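Esterase/lipase (Lactobacillus rhamnosus, PDB 4N5H) probably hydrolyses carboxylic ester bonds as an alpha/beta-hydrolase-fold esterase, with acyltransferase activity also ascribed to it. Local coordinates at residues V155-Q160 against S224-G229. The protein carries 1 engineered substitution. Residues are numbered along the deposited sequence; the frame is centred on the assembly and turned at random.
Sequences VACIQQ and SQVVKG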
loop_
_atom_site.group_PDB
_atom_site.type_symbol
_atom_site.label_atom_id
_atom_site.label_comp_id
_atom_site.label_asym_id
_atom_site.label_seq_id
_atom_site.Cartn_x
_atom_site.Cartn_y
_atom_site.Cartn_z
ATOM N N VAL A 155 23.536 7.001 -28.486
ATOM C CA VAL A 155 24.430 7.543 -27.491
ATOM C C VAL A 155 25.825 6.876 -27.613
ATOM O O VAL A 155 26.834 7.521 -27.592
ATOM C CB VAL A 155 23.834 7.270 -26.061
ATOM C CG1 VAL A 155 24.890 7.402 -24.958
ATOM C CG2 VAL A 155 22.691 8.179 -25.784
ATOM N N ALA A 156 25.848 5.545 -27.856
ATOM C CA ALA A 156 27.108 4.795 -28.003
ATOM C C ALA A 156 27.938 5.352 -29.187
ATOM O O ALA A 156 29.146 5.503 -29.031
ATOM C CB ALA A 156 26.838 3.335 -28.242
ATOM N N CYS A 157 27.288 5.713 -30.253
ATOM C CA CYS A 157 27.992 6.279 -31.414
ATOM C C CYS A 157 28.416 7.715 -31.191
ATOM O O CYS A 157 29.561 8.124 -31.499
ATOM C CB CYS A 157 27.086 6.237 -32.619
ATOM S SG CYS A 157 26.731 4.551 -33.211
ATOM N N ILE A 158 27.501 8.490 -30.628
ATOM C CA ILE A 158 27.775 9.917 -30.370
ATOM C C ILE A 158 28.944 10.071 -29.446
ATOM O O ILE A 158 29.798 10.940 -29.650
ATOM C CB ILE A 158 26.535 10.669 -29.871
ATOM C CG1 ILE A 158 25.424 10.646 -30.913
ATOM C CG2 ILE A 158 26.871 12.104 -29.462
ATOM C CD1 ILE A 158 24.049 10.900 -30.365
ATOM N N GLN A 159 29.060 9.253 -28.420
ATOM C CA GLN A 159 30.150 9.339 -27.508
ATOM C C GLN A 159 31.519 9.146 -28.195
ATOM O O GLN A 159 32.516 9.601 -27.644
ATOM C CB GLN A 159 29.920 8.330 -26.371
ATOM C CG GLN A 159 31.089 8.091 -25.443
ATOM C CD GLN A 159 31.461 9.270 -24.556
ATOM O OE1 GLN A 159 30.729 10.238 -24.466
ATOM N NE2 GLN A 159 32.579 9.148 -23.857
ATOM N N GLN A 160 31.568 8.456 -29.348
ATOM C CA GLN A 160 32.827 8.197 -29.990
ATOM C C GLN A 160 33.171 9.253 -31.064
ATOM O O GLN A 160 34.231 9.184 -31.672
ATOM C CB GLN A 160 32.781 6.853 -30.710
ATOM C CG GLN A 160 32.202 5.745 -30.020
ATOM C CD GLN A 160 32.633 5.637 -28.604
ATOM O OE1 GLN A 160 33.788 5.969 -28.245
ATOM N NE2 GLN A 160 31.646 5.140 -27.718
ATOM N N SER A 224 22.040 2.889 -38.355
ATOM C CA SER A 224 22.772 2.702 -39.583
ATOM C C SER A 224 23.372 4.037 -40.080
ATOM O O SER A 224 24.294 3.983 -40.878
ATOM C CB SER A 224 21.857 2.151 -40.653
ATOM O OG SER A 224 20.692 2.912 -40.904
ATOM N N GLN A 225 22.789 5.189 -39.665
ATOM C CA GLN A 225 23.319 6.519 -40.057
ATOM C C GLN A 225 24.360 7.022 -39.138
ATOM O O GLN A 225 25.174 7.824 -39.550
ATOM C CB GLN A 225 22.211 7.530 -40.146
ATOM C CG GLN A 225 21.269 7.313 -41.260
ATOM C CD GLN A 225 19.971 7.987 -41.102
ATOM O OE1 GLN A 225 19.349 8.026 -40.058
ATOM N NE2 GLN A 225 19.476 8.506 -42.237
ATOM N N VAL A 226 24.391 6.624 -37.850
ATOM C CA VAL A 226 25.432 7.100 -36.950
ATOM C C VAL A 226 26.612 6.152 -36.741
ATOM O O VAL A 226 27.632 6.555 -36.236
ATOM C CB VAL A 226 24.782 7.513 -35.573
ATOM C CG1 VAL A 226 23.879 8.729 -35.755
ATOM C CG2 VAL A 226 23.956 6.393 -35.001
ATOM N N VAL A 227 26.497 4.912 -37.209
ATOM C CA VAL A 227 27.500 3.886 -36.992
ATOM C C VAL A 227 28.769 4.075 -37.845
ATOM O O VAL A 227 29.866 3.650 -37.443
ATOM C CB VAL A 227 26.896 2.463 -37.245
ATOM C CG1 VAL A 227 26.529 2.258 -38.713
ATOM C CG2 VAL A 227 27.840 1.401 -36.814
ATOM N N LYS A 228 28.604 4.765 -38.954
ATOM C CA LYS A 228 29.612 4.766 -40.075
ATOM C C LYS A 228 30.913 5.328 -39.610
ATOM O O LYS A 228 30.961 6.449 -39.069
ATOM C CB LYS A 228 29.089 5.594 -41.243
ATOM C CG LYS A 228 27.754 5.088 -41.812
ATOM C CD LYS A 228 27.191 5.964 -42.941
ATOM C CE LYS A 228 27.212 7.496 -42.628
ATOM N NZ LYS A 228 25.900 8.232 -42.377
ATOM N N GLY A 229 31.970 4.529 -39.668
ATOM C CA GLY A 229 33.324 5.037 -39.557
ATOM C C GLY A 229 33.895 5.035 -38.169
ATOM O O GLY A 229 34.909 5.635 -37.932
#
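Cys157 meets Val226 and Val227 across this small, buried contact, which covers 130 Å² in all. Cys157 itself points its CB at the other segment. With SG beside the backbone N (chi1 -68°) and anti to the carbonyl carbon, the sulfur lies 3.8 Å from CG2 of Val226 and 3.9 Å from CA of Val227, so it rests on both a methyl branch and the backbone. The Cys157 CB is 3.7 Å from Val226 O, and no hydrogen bond joins the segments. Helix 147-158 starts within a GxSxG sequence that probably forms the nucleophile elbow of the alpha/beta-hydrolase fold, placing this contact at the helix end remote from the presumed nucleophile. The partner segment carries the short helix 223-226 and the loop that runs on from it toward strand 235-240 of the central sheet. Ile158, next along, directs its side chain to Leu164 and Phe168 of helix 162-168 and to Ile116 and Phe120 of helix 112-129. Val226 also touches Leu164, so the same leucine borders both segments. At the end of the first segment Gln160 folds back and gives NE2 to Ala156 O at 2.8 Å; the bond lies in the carbonyl plane but is bent at the hydrogen (146°). Val227 aims its CB away from Cys157, and its side chain packs on Val255 of helix 246-258.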